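Local atomic coordinates of Agap007691-pb (Anopheles gambiae, PDB entry 5C98), a protein that belongs to the serpin family and may, like many of its members, inhibit serine proteases, although its own function has not been established. Residues A[239-244]-A[352-357]. Numbering follows the deposited sequence.
Sequences MLVLLP and RPFMFL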
ATOM      1  N   MET A 239      -8.765  -9.890   3.851  1.00 15.93           N
ATOM      2  CA  MET A 239      -8.339  -8.827   4.748  1.00 13.67           C
ATOM      3  C   MET A 239      -8.231  -9.393   6.156  1.00 15.08           C
ATOM      4  O   MET A 239      -9.246  -9.706   6.778  1.00 16.22           O
ATOM      5  CB  MET A 239      -9.343  -7.680   4.734  1.00 16.10           C
ATOM      6  CG  MET A 239      -8.980  -6.553   5.675  1.00 17.20           C
ATOM      7  SD  MET A 239     -10.064  -5.119   5.631  1.00 20.34           S
ATOM      8  CE  MET A 239     -11.595  -5.816   6.241  1.00 22.23           C
ATOM      9  N   LEU A 240      -7.012  -9.477   6.658  1.00 15.11           N
ATOM     10  CA  LEU A 240      -6.797  -9.867   8.039  0.50 13.85           C
ATOM     11  C   LEU A 240      -6.956  -8.635   8.912  1.00 14.77           C
ATOM     12  O   LEU A 240      -6.344  -7.596   8.658  1.00 17.29           O
ATOM     13  CB  LEU A 240      -5.398 -10.463   8.169  0.50 16.41           C
ATOM     14  CG  LEU A 240      -5.060 -11.295   9.402  0.50 12.43           C
ATOM     15  CD1 LEU A 240      -5.832 -12.584   9.432  0.50 15.98           C
ATOM     16  CD2 LEU A 240      -3.566 -11.556   9.449  0.50 14.02           C
ATOM     17  N   VAL A 241      -7.797  -8.747   9.936  1.00 13.32           N
ATOM     18  CA  VAL A 241      -8.059  -7.645  10.847  1.00 15.05           C
ATOM     19  C   VAL A 241      -7.541  -8.050  12.210  1.00 14.84           C
ATOM     20  O   VAL A 241      -7.918  -9.108  12.733  1.00 15.33           O
ATOM     21  CB  VAL A 241      -9.542  -7.276  10.931  1.00 14.56           C
ATOM     22  CG1 VAL A 241      -9.738  -6.070  11.833  1.00 16.23           C
ATOM     23  CG2 VAL A 241     -10.102  -6.990   9.547  1.00 16.25           C
ATOM     24  N   LEU A 242      -6.679  -7.225  12.773  1.00 13.70           N
ATOM     25  CA  LEU A 242      -6.078  -7.457  14.088  1.00 13.60           C
ATOM     26  C   LEU A 242      -6.653  -6.425  15.046  1.00 14.62           C
ATOM     27  O   LEU A 242      -6.403  -5.217  14.899  1.00 14.17           O
ATOM     28  CB  LEU A 242      -4.560  -7.339  14.030  1.00 15.96           C
ATOM     29  CG  LEU A 242      -3.839  -8.116  12.937  1.00 21.27           C
ATOM     30  CD1 LEU A 242      -2.323  -7.990  13.115  1.00 20.50           C
ATOM     31  CD2 LEU A 242      -4.259  -9.556  12.913  1.00 22.59           C
ATOM     32  N   LEU A 243      -7.407  -6.897  16.032  1.00 14.16           N
ATOM     33  CA  LEU A 243      -8.086  -6.037  16.991  1.00 14.02           C
ATOM     34  C   LEU A 243      -7.445  -6.236  18.354  1.00 13.76           C
ATOM     35  O   LEU A 243      -7.596  -7.310  18.958  1.00 15.54           O
ATOM     36  CB  LEU A 243      -9.566  -6.420  17.035  1.00 16.37           C
ATOM     37  CG  LEU A 243     -10.436  -5.681  18.035  1.00 16.52           C
ATOM     38  CD1 LEU A 243     -10.580  -4.214  17.685  1.00 16.40           C
ATOM     39  CD2 LEU A 243     -11.829  -6.330  18.107  1.00 18.25           C
ATOM     40  N   PRO A 244      -6.726  -5.257  18.871  1.00 13.24           N
ATOM     41  CA  PRO A 244      -6.060  -5.430  20.163  1.00 13.60           C
ATOM     42  C   PRO A 244      -7.036  -5.804  21.262  1.00 15.06           C
ATOM     43  O   PRO A 244      -8.172  -5.326  21.295  1.00 17.14           O
ATOM     44  CB  PRO A 244      -5.432  -4.057  20.429  1.00 17.43           C
ATOM     45  CG  PRO A 244      -5.248  -3.453  19.063  1.00 18.05           C
ATOM     46  CD  PRO A 244      -6.432  -3.943  18.261  1.00 15.58           C
ATOM     47  N   ARG A 352     -12.691  -0.315  18.313  1.00 16.55           N
ATOM     48  CA  ARG A 352     -11.505   0.404  18.733  1.00 16.65           C
ATOM     49  C   ARG A 352     -10.470   0.230  17.643  1.00 15.28           C
ATOM     50  O   ARG A 352     -10.645  -0.616  16.755  1.00 15.11           O
ATOM     51  CB  ARG A 352     -10.968  -0.105  20.073  1.00 21.35           C
ATOM     52  CG  ARG A 352     -10.905  -1.545  20.222  1.00 25.57           C
ATOM     53  CD  ARG A 352     -10.721  -1.893  21.720  1.00 35.32           C
ATOM     54  NE  ARG A 352     -10.356  -3.290  21.868  1.00 28.43           N
ATOM     55  CZ  ARG A 352     -11.225  -4.293  21.814  1.00 20.19           C
ATOM     56  NH1 ARG A 352     -12.532  -4.051  21.674  1.00 33.57           N
ATOM     57  NH2 ARG A 352     -10.821  -5.530  21.935  1.00 27.18           N
ATOM     58  N   PRO A 353      -9.423   1.043  17.635  1.00 13.69           N
ATOM     59  CA  PRO A 353      -8.480   1.047  16.513  1.00 14.69           C
ATOM     60  C   PRO A 353      -7.931  -0.324  16.202  1.00 12.62           C
ATOM     61  O   PRO A 353      -7.590  -1.105  17.101  1.00 14.36           O
ATOM     62  CB  PRO A 353      -7.376   1.994  16.984  1.00 12.59           C
ATOM     63  CG  PRO A 353      -8.141   2.970  17.865  1.00 15.04           C
ATOM     64  CD  PRO A 353      -9.138   2.129  18.594  1.00 15.09           C
ATOM     65  N   PHE A 354      -7.808  -0.605  14.908  1.00 13.39           N
ATOM     66  CA  PHE A 354      -7.356  -1.906  14.462  1.00 13.69           C
ATOM     67  C   PHE A 354      -6.400  -1.745  13.291  1.00 13.43           C
ATOM     68  O   PHE A 354      -6.360  -0.702  12.624  1.00 13.76           O
ATOM     69  CB  PHE A 354      -8.544  -2.815  14.091  1.00 13.44           C
ATOM     70  CG  PHE A 354      -9.452  -2.266  13.007  1.00 15.06           C
ATOM     71  CD1 PHE A 354      -9.182  -2.447  11.674  1.00 14.53           C
ATOM     72  CD2 PHE A 354     -10.604  -1.588  13.355  1.00 13.47           C
ATOM     73  CE1 PHE A 354     -10.068  -1.931  10.699  1.00 15.65           C
ATOM     74  CE2 PHE A 354     -11.486  -1.073  12.405  1.00 15.55           C
ATOM     75  CZ  PHE A 354     -11.224  -1.262  11.077  1.00 14.80           C
ATOM     76  N   MET A 355      -5.620  -2.790  13.064  1.00 12.30           N
ATOM     77  CA  MET A 355      -4.725  -2.907  11.925  1.00 11.49           C
ATOM     78  C   MET A 355      -5.337  -3.889  10.926  1.00 13.76           C
ATOM     79  O   MET A 355      -6.033  -4.842  11.306  1.00 14.47           O
ATOM     80  CB  MET A 355      -3.350  -3.428  12.392  1.00 15.10           C
ATOM     81  CG  MET A 355      -2.346  -3.739  11.293  1.00 16.01           C
ATOM     82  SD  MET A 355      -0.799  -4.250  12.117  1.00 17.26           S
ATOM     83  CE  MET A 355       0.212  -4.548  10.670  1.00 21.87           C
ATOM     84  N   PHE A 356      -5.074  -3.658   9.640  1.00 13.75           N
ATOM     85  CA  PHE A 356      -5.525  -4.573   8.608  1.00 13.11           C
ATOM     86  C   PHE A 356      -4.385  -4.901   7.655  1.00 12.64           C
ATOM     87  O   PHE A 356      -3.473  -4.102   7.443  1.00 13.79           O
ATOM     88  CB  PHE A 356      -6.746  -4.012   7.845  1.00 13.34           C
ATOM     89  CG  PHE A 356      -6.494  -2.722   7.145  1.00 16.41           C
ATOM     90  CD1 PHE A 356      -5.915  -2.687   5.896  1.00 17.59           C
ATOM     91  CD2 PHE A 356      -6.874  -1.528   7.741  1.00 18.73           C
ATOM     92  CE1 PHE A 356      -5.684  -1.454   5.255  1.00 21.83           C
ATOM     93  CE2 PHE A 356      -6.663  -0.316   7.105  1.00 21.10           C
ATOM     94  CZ  PHE A 356      -6.067  -0.276   5.877  1.00 20.79           C
ATOM     95  N   LEU A 357      -4.437  -6.097   7.082  1.00 13.38           N
ATOM     96  CA  LEU A 357      -3.470  -6.563   6.089  1.00 12.93           C
ATOM     97  C   LEU A 357      -4.246  -7.186   4.945  1.00 13.96           C
ATOM     98  O   LEU A 357      -5.033  -8.114   5.165  1.00 15.94           O
ATOM     99  CB  LEU A 357      -2.500  -7.604   6.665  1.00 15.41           C
ATOM    100  CG  LEU A 357      -1.708  -7.114   7.870  1.00 15.02           C
ATOM    101  CD1 LEU A 357      -2.459  -7.443   9.170  1.00 17.95           C
ATOM    102  CD2 LEU A 357      -0.376  -7.751   7.877  1.00 20.08           C
TER
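R352 reaches across to the end of strand 239-244 and lays one face of its guanidinium over L243, whose CG sits 3.9 Å from NH2. The two side chains cross at about a right angle, L243 CD1 lying against CG of the arginine. From there the group grips the carbonyl of P244: NH2 donates to P244 O at 2.7 Å in the carbonyl plane, and NE adds a weak bond to the same oxygen. Past this end the strands run antiparallel, with L240–L357 and L242–M355 as hydrogen-bonded pairs; the straightest bond joins L242 N to M355 O (2.9 Å, 177°). On the face of L240 and L242, L242 and M355 lie side by side and point the same way, CD1 meeting SD at 4.2 Å, while L357 turns CD1 to the same leucine methyl at 4.0 Å. The other face carries the rings, packed against V241 and M239. With CG set between its backbone N and carbonyl carbon (chi1 58°), the F354 ring comes to rest against V241 CG1, which meets it obliquely, 3.7 Å from CD1. Further along, M239 runs extended through CG (chi1 178°), which carries SD to 5.3 Å from the centroid of the F356 ring, an oblique Met-aromatic contact. F281 meets the F354 ring edge-to-face, whereas L250 of helix 250-256 covers M355 on the leucine side. Strands 224-230 and 366-372 bond to the other edges of 239-244 and 354-357, making both interior strands of an antiparallel sheet, consistent with sheet B in the serpin core.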